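PDB 5JLD: arginyl-tRNA synthetase, putative from Plasmodium falciparum, which probably attaches L-arginine to its cognate tRNA at the expense of ATP, releasing AMP and diphosphate, as a class I aminoacyl-tRNA synthetase. Local coordinates for residues 104-109 with 503-508; 134-139 with 170-175. All coordinates share one frame; numbering follows the deposited sequence.

Interaction 1: 104-109 with 503-508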
loop_
_atom_site.group_PDB
_atom_site.type_symbol
_atom_site.label_atom_id
_atom_site.label_comp_id
_atom_site.label_asym_id
_atom_site.label_seq_id
_atom_site.Cartn_x
_atom_site.Cartn_y
_atom_site.Cartn_z
ATOM N N THR A 104 -11.126 -18.017 21.477
ATOM C CA THR A 104 -10.809 -16.963 22.438
ATOM C C THR A 104 -10.267 -15.709 21.727
ATOM O O THR A 104 -10.619 -14.541 22.075
ATOM C CB THR A 104 -9.768 -17.464 23.481
ATOM O OG1 THR A 104 -10.267 -18.637 24.145
ATOM C CG2 THR A 104 -9.474 -16.389 24.527
ATOM N N SER A 105 -9.424 -15.944 20.718
ATOM C CA SER A 105 -8.816 -14.818 20.000
ATOM C C SER A 105 -9.927 -14.065 19.264
ATOM O O SER A 105 -10.009 -12.848 19.328
ATOM C CB SER A 105 -7.726 -15.295 19.035
ATOM O OG SER A 105 -6.657 -15.949 19.716
ATOM N N LEU A 106 -10.816 -14.811 18.615
ATOM C CA LEU A 106 -11.956 -14.213 17.924
ATOM C C LEU A 106 -12.837 -13.407 18.873
ATOM O O LEU A 106 -13.315 -12.332 18.517
ATOM C CB LEU A 106 -12.788 -15.299 17.231
ATOM C CG LEU A 106 -12.169 -15.860 15.948
ATOM C CD1 LEU A 106 -12.936 -17.076 15.479
ATOM C CD2 LEU A 106 -12.115 -14.793 14.851
ATOM N N LYS A 107 -13.052 -13.931 20.075
ATOM C CA LYS A 107 -13.869 -13.239 21.066
ATOM C C LYS A 107 -13.232 -11.913 21.504
ATOM O O LYS A 107 -13.944 -10.970 21.846
ATOM C CB LYS A 107 -14.108 -14.120 22.292
ATOM C CG LYS A 107 -14.898 -15.397 22.029
ATOM C CD LYS A 107 -15.102 -16.165 23.340
ATOM C CE LYS A 107 -15.853 -17.472 23.112
ATOM N NZ LYS A 107 -15.835 -18.338 24.335
ATOM N N LYS A 108 -11.901 -11.844 21.518
ATOM C CA LYS A 108 -11.261 -10.524 21.685
ATOM C C LYS A 108 -11.744 -9.423 20.682
ATOM O O LYS A 108 -11.718 -8.237 21.000
ATOM C CB LYS A 108 -9.740 -10.661 21.578
ATOM C CG LYS A 108 -9.086 -11.375 22.753
ATOM C CD LYS A 108 -7.585 -11.515 22.517
ATOM C CE LYS A 108 -6.877 -12.221 23.665
ATOM N NZ LYS A 108 -5.418 -12.398 23.391
ATOM N N LEU A 109 -12.198 -9.808 19.489
ATOM C CA LEU A 109 -12.625 -8.839 18.465
ATOM C C LEU A 109 -13.871 -8.027 18.817
ATOM O O LEU A 109 -14.279 -7.144 18.052
ATOM C CB LEU A 109 -12.887 -9.552 17.128
ATOM C CG LEU A 109 -11.629 -10.033 16.415
ATOM C CD1 LEU A 109 -11.981 -10.770 15.143
ATOM C CD2 LEU A 109 -10.688 -8.836 16.142
ATOM N N ASP A 503 -19.918 -15.658 23.451
ATOM C CA ASP A 503 -19.669 -17.012 23.913
ATOM C C ASP A 503 -20.517 -18.056 23.173
ATOM O O ASP A 503 -20.500 -19.244 23.522
ATOM C CB ASP A 503 -19.902 -17.111 25.421
ATOM C CG ASP A 503 -18.747 -16.533 26.235
ATOM O OD1 ASP A 503 -17.584 -16.626 25.780
ATOM O OD2 ASP A 503 -19.006 -16.005 27.338
ATOM N N GLU A 504 -21.255 -17.622 22.152
ATOM C CA GLU A 504 -21.955 -18.572 21.296
ATOM C C GLU A 504 -20.939 -19.256 20.406
ATOM O O GLU A 504 -21.154 -20.368 19.919
ATOM C CB GLU A 504 -23.023 -17.886 20.447
ATOM C CG GLU A 504 -24.280 -17.515 21.211
ATOM C CD GLU A 504 -25.141 -18.713 21.545
ATOM O OE1 GLU A 504 -24.876 -19.809 21.012
ATOM O OE2 GLU A 504 -26.084 -18.556 22.347
ATOM N N LEU A 505 -19.811 -18.584 20.226
ATOM C CA LEU A 505 -18.828 -18.959 19.226
ATOM C C LEU A 505 -18.267 -20.350 19.456
ATOM O O LEU A 505 -17.627 -20.609 20.470
ATOM C CB LEU A 505 -17.697 -17.929 19.204
ATOM C CG LEU A 505 -16.908 -17.797 17.906
ATOM C CD1 LEU A 505 -17.831 -17.454 16.744
ATOM C CD2 LEU A 505 -15.853 -16.730 18.079
ATOM N N SER A 506 -18.522 -21.241 18.503
ATOM C CA SER A 506 -18.005 -22.599 18.556
ATOM C C SER A 506 -17.624 -23.098 17.169
ATOM O O SER A 506 -18.476 -23.311 16.293
ATOM C CB SER A 506 -19.022 -23.556 19.196
ATOM O OG SER A 506 -19.533 -23.007 20.393
ATOM N N LEU A 507 -16.328 -23.305 16.995
ATOM C CA LEU A 507 -15.774 -23.718 15.722
ATOM C C LEU A 507 -15.732 -25.246 15.670
ATOM O O LEU A 507 -14.740 -25.877 16.036
ATOM C CB LEU A 507 -14.393 -23.093 15.541
ATOM C CG LEU A 507 -14.403 -21.598 15.907
ATOM C CD1 LEU A 507 -13.033 -20.974 15.788
ATOM C CD2 LEU A 507 -15.413 -20.819 15.063
ATOM N N THR A 508 -16.835 -25.822 15.204
ATOM C CA THR A 508 -17.069 -27.254 15.279
ATOM C C THR A 508 -16.624 -27.974 14.011
ATOM O O THR A 508 -16.338 -29.171 14.036
ATOM C CB THR A 508 -18.571 -27.549 15.542
ATOM O OG1 THR A 508 -19.375 -26.975 14.501
ATOM C CG2 THR A 508 -19.004 -26.943 16.861
#

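Interaction 2: 134-139 with 170-175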
loop_
_atom_site.group_PDB
_atom_site.type_symbol
_atom_site.label_atom_id
_atom_site.label_comp_id
_atom_site.label_asym_id
_atom_site.label_seq_id
_atom_site.Cartn_x
_atom_site.Cartn_y
_atom_site.Cartn_z
ATOM N N VAL A 134 5.210 9.227 9.237
ATOM C CA VAL A 134 5.416 8.578 7.950
ATOM C C VAL A 134 4.990 9.502 6.821
ATOM O O VAL A 134 3.930 10.133 6.892
ATOM C CB VAL A 134 4.604 7.243 7.854
ATOM C CG1 VAL A 134 4.661 6.681 6.437
ATOM C CG2 VAL A 134 5.113 6.208 8.882
ATOM N N LEU A 135 5.805 9.576 5.779
ATOM C CA LEU A 135 5.443 10.349 4.603
ATOM C C LEU A 135 5.409 9.447 3.382
ATOM O O LEU A 135 6.354 8.714 3.138
ATOM C CB LEU A 135 6.429 11.509 4.382
ATOM C CG LEU A 135 6.107 12.466 3.230
ATOM C CD1 LEU A 135 6.593 13.897 3.553
ATOM C CD2 LEU A 135 6.706 11.984 1.907
ATOM N N VAL A 136 4.337 9.554 2.598
ATOM C CA VAL A 136 4.207 8.806 1.354
ATOM C C VAL A 136 4.160 9.784 0.173
ATOM O O VAL A 136 3.287 10.655 0.080
ATOM C CB VAL A 136 2.949 7.892 1.362
ATOM C CG1 VAL A 136 2.861 7.061 0.065
ATOM C CG2 VAL A 136 2.949 6.971 2.602
ATOM N N ASP A 137 5.129 9.631 -0.720
ATOM C CA ASP A 137 5.294 10.472 -1.904
ATOM C C ASP A 137 4.740 9.722 -3.103
ATOM O O ASP A 137 5.323 8.727 -3.518
ATOM C CB ASP A 137 6.779 10.807 -2.086
ATOM C CG ASP A 137 7.054 11.760 -3.236
ATOM O OD1 ASP A 137 6.392 11.695 -4.296
ATOM O OD2 ASP A 137 7.970 12.596 -3.072
ATOM N N PHE A 138 3.615 10.180 -3.646
ATOM C CA PHE A 138 2.974 9.456 -4.728
ATOM C C PHE A 138 2.170 10.342 -5.671
ATOM O O PHE A 138 1.993 11.544 -5.424
ATOM C CB PHE A 138 2.082 8.312 -4.167
ATOM C CG PHE A 138 0.896 8.768 -3.334
ATOM C CD1 PHE A 138 1.073 9.468 -2.139
ATOM C CD2 PHE A 138 -0.404 8.423 -3.713
ATOM C CE1 PHE A 138 -0.031 9.853 -1.354
ATOM C CE2 PHE A 138 -1.514 8.797 -2.938
ATOM C CZ PHE A 138 -1.328 9.517 -1.757
ATOM N N SER A 139 1.728 9.704 -6.760
ATOM C CA SER A 139 1.007 10.288 -7.892
ATOM C C SER A 139 1.942 11.078 -8.809
ATOM O O SER A 139 2.249 10.636 -9.909
ATOM C CB SER A 139 -0.153 11.169 -7.425
ATOM O OG SER A 139 -1.037 11.402 -8.489
ATOM N N ILE A 170 -1.142 5.835 12.423
ATOM C CA ILE A 170 0.128 6.505 12.246
ATOM C C ILE A 170 -0.103 7.908 11.681
ATOM O O ILE A 170 -0.983 8.106 10.842
ATOM C CB ILE A 170 1.051 5.695 11.322
ATOM C CG1 ILE A 170 1.283 4.299 11.915
ATOM C CG2 ILE A 170 2.356 6.406 11.107
ATOM C CD1 ILE A 170 1.910 4.346 13.312
ATOM N N ASN A 171 0.658 8.879 12.179
ATOM C CA ASN A 171 0.673 10.223 11.603
ATOM C C ASN A 171 1.233 10.147 10.176
ATOM O O ASN A 171 2.430 9.925 9.958
ATOM C CB ASN A 171 1.497 11.187 12.476
ATOM C CG ASN A 171 1.462 12.631 11.956
ATOM O OD1 ASN A 171 0.413 13.129 11.530
ATOM N ND2 ASN A 171 2.617 13.302 11.985
ATOM N N THR A 172 0.365 10.315 9.194
ATOM C CA THR A 172 0.750 9.989 7.820
ATOM C C THR A 172 0.648 11.195 6.897
ATOM O O THR A 172 -0.420 11.811 6.812
ATOM C CB THR A 172 -0.134 8.848 7.287
ATOM O OG1 THR A 172 -0.117 7.788 8.244
ATOM C CG2 THR A 172 0.389 8.327 5.963
ATOM N N HIS A 173 1.754 11.558 6.237
ATOM C CA HIS A 173 1.744 12.709 5.325
ATOM C C HIS A 173 1.494 12.225 3.902
ATOM O O HIS A 173 2.326 11.518 3.328
ATOM C CB HIS A 173 3.070 13.493 5.358
ATOM C CG HIS A 173 3.433 14.062 6.693
ATOM N ND1 HIS A 173 3.049 15.322 7.103
ATOM C CD2 HIS A 173 4.177 13.551 7.708
ATOM C CE1 HIS A 173 3.523 15.557 8.314
ATOM N NE2 HIS A 173 4.213 14.499 8.701
ATOM N N ARG A 174 0.353 12.604 3.341
ATOM C CA ARG A 174 0.039 12.338 1.940
ATOM C C ARG A 174 0.586 13.469 1.044
ATOM O O ARG A 174 0.037 14.582 1.016
ATOM C CB ARG A 174 -1.467 12.202 1.762
ATOM C CG ARG A 174 -2.065 11.119 2.634
ATOM C CD ARG A 174 -3.560 11.310 2.767
ATOM N NE ARG A 174 -4.192 10.034 3.093
ATOM C CZ ARG A 174 -4.742 9.240 2.184
ATOM N NH1 ARG A 174 -4.712 9.606 0.910
ATOM N NH2 ARG A 174 -5.291 8.074 2.541
ATOM N N VAL A 175 1.651 13.181 0.301
ATOM C CA VAL A 175 2.350 14.240 -0.417
ATOM C C VAL A 175 2.432 14.009 -1.924
ATOM O O VAL A 175 2.923 13.001 -2.396
ATOM C CB VAL A 175 3.764 14.433 0.140
ATOM C CG1 VAL A 175 4.532 15.458 -0.703
ATOM C CG2 VAL A 175 3.688 14.907 1.586
#

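Interaction 1: 104-109 with 503-508
Leu106, near the end of helix 99-108, points its CB toward the loop 503-508. Its CG stands anti to the carbonyl carbon, and the chain crosses that of Leu505 at about a right angle, so that Leu505 CD2 presses on Leu106 CB at 3.5 Å, tighter than usual van der Waals contact. Leu505 reaches in because its CG is anti to its own backbone N (chi1 -155°). Farther out, Leu106 CD1 meets Leu507 CD1 methyl to methyl at 3.9 Å, the two chains crossing obliquely. Leu507 sits at the centre of an inverse gamma turn, and its backbone N is hydrogen-bonded to OE2 of Glu103, three residues before Leu106 on helix 99-108. All three leucines are buried: Ile519 of helix 510-520 also packs on Leu106, while Leu570 of helix 564-584 packs on Leu507. The contact thus sets a helix that follows the N-terminal sheet against the DALR anticodon-binding domain, a helical module found in arginyl-tRNA synthetases. Next in sequence, Lys107 runs out past this apolar patch with its chain extended beyond CG, Lys107 CG passing 4.3 Å from Leu505 CD2. Lys107 NZ makes a salt bridge at 2.8 Å to Asp503 OD1, which accepts with its anti lone pair, the one away from OD2. The Asp503 CB points away from the helix, but chi1 of -77° brings the carboxylate back across the lysine at about a right angle, with OD1 also 3.3 Å from Lys107 CE.

Interaction 2: 134-139 with 170-175
Leu135 holds CG anti to its backbone N (chi1 -176°), whereas His173 has CG anti to the carbonyl carbon (chi1 -60°); the leucine therefore lies across the histidine's stem, Leu135 CG to His173 CB 3.8 Å. On the same face Val175 CG2, beside its own backbone N, meets Leu135 CD1 at 3.7 Å. Val134, on the opposite face of the sheet, touches CG2 of Ile170, just before the second strand, with its own CG2 at 3.5 Å. Phe138 takes the crowded position between N and carbonyl carbon (chi1 65°), which swings its ring back along the sheet until Arg174 CA lies at the ring edge, 4.1 Å from Phe138 CE1. The guanidinium of Arg174 is held by salt bridges to Glu166 and Asp159 of helix 149-167, and Asp137 is paired with Arg335. Between these two layers of side chains the backbones run parallel, and five hydrogen bonds lie nearly along the C=O axes. Val134 N donates to Asn171 O, and Val134 O accepts from His173 N at 2.7 Å. Val136 N and O take His173 O and Val175 N; Phe138 N then closes the ladder on Val175 O at 3.2 Å, just beyond the strand. Thr172 OG1 gives its proton to Ile170 O, 2.8 Å away and approached from above the carbonyl plane. Strand 133-137, helix 149-167 and strand 171-176 form a beta-alpha-beta crossover, placing these neighbouring strands within the parallel sheet of the Rossmann-like HUP fold that characterises class I synthetase catalytic domains.

In the fold
From the N terminus the chain passes through the antiparallel sheet of the N-terminal domain into helix 99-108, which supplies residues 104-109, the first half of interaction 1. It then enters the catalytic domain, where strand 133-137, helix 149-167 and strand 171-176 follow in turn; interaction 2 closes this short loop, with 30 residues between its segments. The rest of the catalytic domain comes next, and only at 503-508, in the anticodon-binding domain, is interaction 1 completed, after 393 intervening residues. Interaction 2 is therefore nested within interaction 1. The two do not touch, their centres lying about 37 Å apart: interaction 1 joins parts of the fold far apart in sequence, interaction 2 adjacent strands of one sheet.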